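Side-chain contact in glutaredoxin (PDB 2E7P), which binds a glutathione-ligated [2Fe-2S] cluster and probably reduces glutathione-containing and other disulfides with electrons supplied by glutathione: residues 35-40 with 45-50. Numbering follows the deposited sequence.
Sequences RVKQLL and ASYKVV
Leu40 and Lys37 of helix 31-42 pack against Tyr47 and Val49 in a largely apolar contact between the helix and the loop leading into edge strand 48-51, with Val49 already in the strand, within the beta-alpha-beta unit of the thioredoxin fold. Leucine suits the helix face turned to the sheet: Leu40 meets the aromatic ring with two parts of its side chain. Its CD1 sits over one face, 4.1 Å from the centroid of the Tyr47 ring, a CH-pi contact displaced toward the rim, while Leu40 CB comes within 3.6 Å of Tyr47 CE2. Tyr47 CG stands between its own backbone N and carbonyl carbon (chi1 48°), which turns the ring toward Leu40 and Lys37. There Tyr47 OH hydrogen-bonds Thr41 OG1, itself bonded to the Lys37 carbonyl, so a tyrosine can pack its ring against Leu40 and still satisfy its hydroxyl. Replacing Tyr47 by alanine removes ring and hydroxyl, and would probably open a gap beside Leu40 and leave Thr41 OG1 without its phenolic partner. Lys37 suits a covered place because its long methylene side chain crosses that of Tyr47 at about a right angle, Lys37 CG 4.0 Å from Tyr47 CE1. Extended beyond CG, Lys37 places its CE 3.9 Å from Val49 CG1 and lets NZ form a salt bridge with Glu51. Branched Val49 fits the strand, and its CG2 also lies at the edge of the Tyr47 ring. At the turn, the small methyl of Ala45 fits beside Leu40, its CB 4.3 Å from Leu40 CD2. Between the backbones, Ala45 N donates to Leu40 O over 3.1 Å, with an N-H...O angle of 164°.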
ATOM      1  N   ARG C  35       2.144  -8.046   1.416  1.00 20.38           N
ATOM      2  CA  ARG C  35       2.375  -9.254   0.600  1.00 19.82           C
ATOM      3  C   ARG C  35       3.775  -9.865   0.895  1.00 19.72           C
ATOM      4  O   ARG C  35       3.931 -11.081   1.062  1.00 19.06           O
ATOM      5  CB  ARG C  35       2.210  -8.904  -0.896  1.00 19.70           C
ATOM      6  CG  ARG C  35       2.402 -10.098  -1.916  1.00 20.97           C
ATOM      7  CD  ARG C  35       1.416 -11.252  -1.705  1.00 23.70           C
ATOM      8  NE  ARG C  35       1.653 -12.310  -2.686  1.00 26.60           N
ATOM      9  CZ  ARG C  35       1.615 -13.620  -2.429  1.00 29.45           C
ATOM     10  NH1 ARG C  35       1.334 -14.059  -1.204  1.00 27.36           N
ATOM     11  NH2 ARG C  35       1.876 -14.499  -3.410  1.00 29.10           N
ATOM     12  N   VAL C  36       4.791  -9.024   0.987  1.00 18.80           N
ATOM     13  CA  VAL C  36       6.097  -9.518   1.421  1.00 19.41           C
ATOM     14  C   VAL C  36       6.057 -10.159   2.808  1.00 18.35           C
ATOM     15  O   VAL C  36       6.598 -11.240   3.022  1.00 20.15           O
ATOM     16  CB  VAL C  36       7.147  -8.397   1.360  1.00 19.94           C
ATOM     17  CG1 VAL C  36       8.409  -8.762   2.178  1.00 20.33           C
ATOM     18  CG2 VAL C  36       7.490  -8.142  -0.105  1.00 18.07           C
ATOM     19  N   LYS C  37       5.388  -9.510   3.744  1.00 18.24           N
ATOM     20  CA  LYS C  37       5.224 -10.042   5.092  1.00 18.52           C
ATOM     21  C   LYS C  37       4.515 -11.395   5.063  1.00 18.70           C
ATOM     22  O   LYS C  37       4.894 -12.308   5.804  1.00 19.00           O
ATOM     23  CB  LYS C  37       4.422  -9.022   5.934  1.00 18.03           C
ATOM     24  CG  LYS C  37       5.253  -7.792   6.327  1.00 16.96           C
ATOM     25  CD  LYS C  37       4.337  -6.683   6.739  1.00 19.39           C
ATOM     26  CE  LYS C  37       5.091  -5.337   6.851  1.00 22.73           C
ATOM     27  NZ  LYS C  37       4.228  -4.335   7.504  1.00 24.93           N
ATOM     28  N   GLN C  38       3.456 -11.484   4.256  1.00 18.79           N
ATOM     29  CA  GLN C  38       2.717 -12.735   4.046  1.00 19.85           C
ATOM     30  C   GLN C  38       3.642 -13.862   3.557  1.00 20.13           C
ATOM     31  O   GLN C  38       3.639 -14.953   4.094  1.00 19.24           O
ATOM     32  CB  GLN C  38       1.588 -12.524   3.022  1.00 20.59           C
ATOM     33  CG  GLN C  38       0.679 -13.788   2.851  1.00 20.47           C
ATOM     34  CD  GLN C  38      -0.469 -13.540   1.905  1.00 23.14           C
ATOM     35  OE1 GLN C  38      -0.313 -12.857   0.897  1.00 27.71           O
ATOM     36  NE2 GLN C  38      -1.635 -14.117   2.213  1.00 25.98           N
ATOM     37  N   LEU C  39       4.429 -13.574   2.528  1.00 20.07           N
ATOM     38  CA  LEU C  39       5.386 -14.542   1.977  1.00 21.02           C
ATOM     39  C   LEU C  39       6.461 -14.939   2.964  1.00 20.39           C
ATOM     40  O   LEU C  39       6.815 -16.098   3.042  1.00 21.92           O
ATOM     41  CB  LEU C  39       6.020 -13.977   0.686  1.00 21.19           C
ATOM     42  CG  LEU C  39       4.971 -13.964  -0.435  1.00 22.42           C
ATOM     43  CD1 LEU C  39       5.394 -13.101  -1.641  1.00 23.94           C
ATOM     44  CD2 LEU C  39       4.601 -15.466  -0.818  1.00 21.16           C
ATOM     45  N   LEU C  40       6.978 -13.997   3.741  1.00 20.18           N
ATOM     46  CA  LEU C  40       7.930 -14.374   4.822  1.00 20.96           C
ATOM     47  C   LEU C  40       7.293 -15.236   5.915  1.00 20.44           C
ATOM     48  O   LEU C  40       7.839 -16.265   6.310  1.00 20.97           O
ATOM     49  CB  LEU C  40       8.645 -13.146   5.418  1.00 20.29           C
ATOM     50  CG  LEU C  40       9.526 -12.423   4.392  1.00 22.28           C
ATOM     51  CD1 LEU C  40       9.927 -11.030   4.938  1.00 19.54           C
ATOM     52  CD2 LEU C  40      10.774 -13.273   4.046  1.00 20.79           C
ATOM     53  N   ALA C  45       9.744 -17.565   8.309  1.00 23.92           N
ATOM     54  CA  ALA C  45      10.917 -16.743   8.611  1.00 24.61           C
ATOM     55  C   ALA C  45      10.565 -15.752   9.714  1.00 25.32           C
ATOM     56  O   ALA C  45       9.428 -15.301   9.768  1.00 24.04           O
ATOM     57  CB  ALA C  45      11.327 -15.980   7.385  1.00 24.08           C
ATOM     58  N   SER C  46      11.523 -15.421  10.582  1.00 25.20           N
ATOM     59  CA  SER C  46      11.360 -14.233  11.447  1.00 26.91           C
ATOM     60  C   SER C  46      12.025 -13.055  10.764  1.00 26.06           C
ATOM     61  O   SER C  46      13.046 -13.217  10.083  1.00 25.94           O
ATOM     62  CB  SER C  46      12.004 -14.419  12.831  1.00 27.54           C
ATOM     63  OG  SER C  46      11.919 -15.771  13.264  1.00 33.63           O
ATOM     64  N   TYR C  47      11.495 -11.851  10.953  1.00 25.56           N
ATOM     65  CA  TYR C  47      12.071 -10.733  10.217  1.00 25.75           C
ATOM     66  C   TYR C  47      11.818  -9.480  11.007  1.00 25.14           C
ATOM     67  O   TYR C  47      10.928  -9.440  11.830  1.00 25.58           O
ATOM     68  CB  TYR C  47      11.472 -10.635   8.790  1.00 25.67           C
ATOM     69  CG  TYR C  47       9.959 -10.712   8.763  1.00 27.45           C
ATOM     70  CD1 TYR C  47       9.163  -9.548   8.807  1.00 26.76           C
ATOM     71  CD2 TYR C  47       9.306 -11.952   8.740  1.00 26.63           C
ATOM     72  CE1 TYR C  47       7.757  -9.653   8.824  1.00 25.59           C
ATOM     73  CE2 TYR C  47       7.917 -12.044   8.746  1.00 24.77           C
ATOM     74  CZ  TYR C  47       7.157 -10.907   8.791  1.00 25.70           C
ATOM     75  OH  TYR C  47       5.771 -11.046   8.802  1.00 27.48           O
ATOM     76  N   LYS C  48      12.601  -8.456  10.751  1.00 25.02           N
ATOM     77  CA  LYS C  48      12.375  -7.172  11.372  1.00 25.31           C
ATOM     78  C   LYS C  48      11.738  -6.221  10.349  1.00 24.97           C
ATOM     79  O   LYS C  48      12.161  -6.157   9.210  1.00 24.39           O
ATOM     80  CB  LYS C  48      13.708  -6.630  11.870  1.00 25.53           C
ATOM     81  CG  LYS C  48      13.655  -5.207  12.301  1.00 26.64           C
ATOM     82  CD  LYS C  48      15.007  -4.742  12.757  1.00 30.81           C
ATOM     83  CE  LYS C  48      14.920  -3.285  13.135  1.00 33.12           C
ATOM     84  NZ  LYS C  48      15.742  -3.093  14.317  1.00 37.52           N
ATOM     85  N   VAL C  49      10.712  -5.494  10.765  1.00 25.31           N
ATOM     86  CA  VAL C  49      10.057  -4.548   9.898  1.00 25.30           C
ATOM     87  C   VAL C  49      10.443  -3.144  10.361  1.00 25.46           C
ATOM     88  O   VAL C  49      10.308  -2.804  11.543  1.00 25.84           O
ATOM     89  CB  VAL C  49       8.519  -4.693   9.916  1.00 25.02           C
ATOM     90  CG1 VAL C  49       7.916  -3.710   8.963  1.00 26.38           C
ATOM     91  CG2 VAL C  49       8.107  -6.098   9.511  1.00 25.50           C
ATOM     92  N   VAL C  50      10.930  -2.337   9.426  1.00 24.40           N
ATOM     93  CA  VAL C  50      11.188  -0.933   9.719  1.00 23.71           C
ATOM     94  C   VAL C  50      10.107  -0.172   9.020  1.00 23.29           C
ATOM     95  O   VAL C  50      10.158  -0.029   7.835  1.00 22.41           O
ATOM     96  CB  VAL C  50      12.571  -0.509   9.175  1.00 24.04           C
ATOM     97  CG1 VAL C  50      12.849   0.985   9.475  1.00 23.54           C
ATOM     98  CG2 VAL C  50      13.670  -1.437   9.747  1.00 22.21           C
TER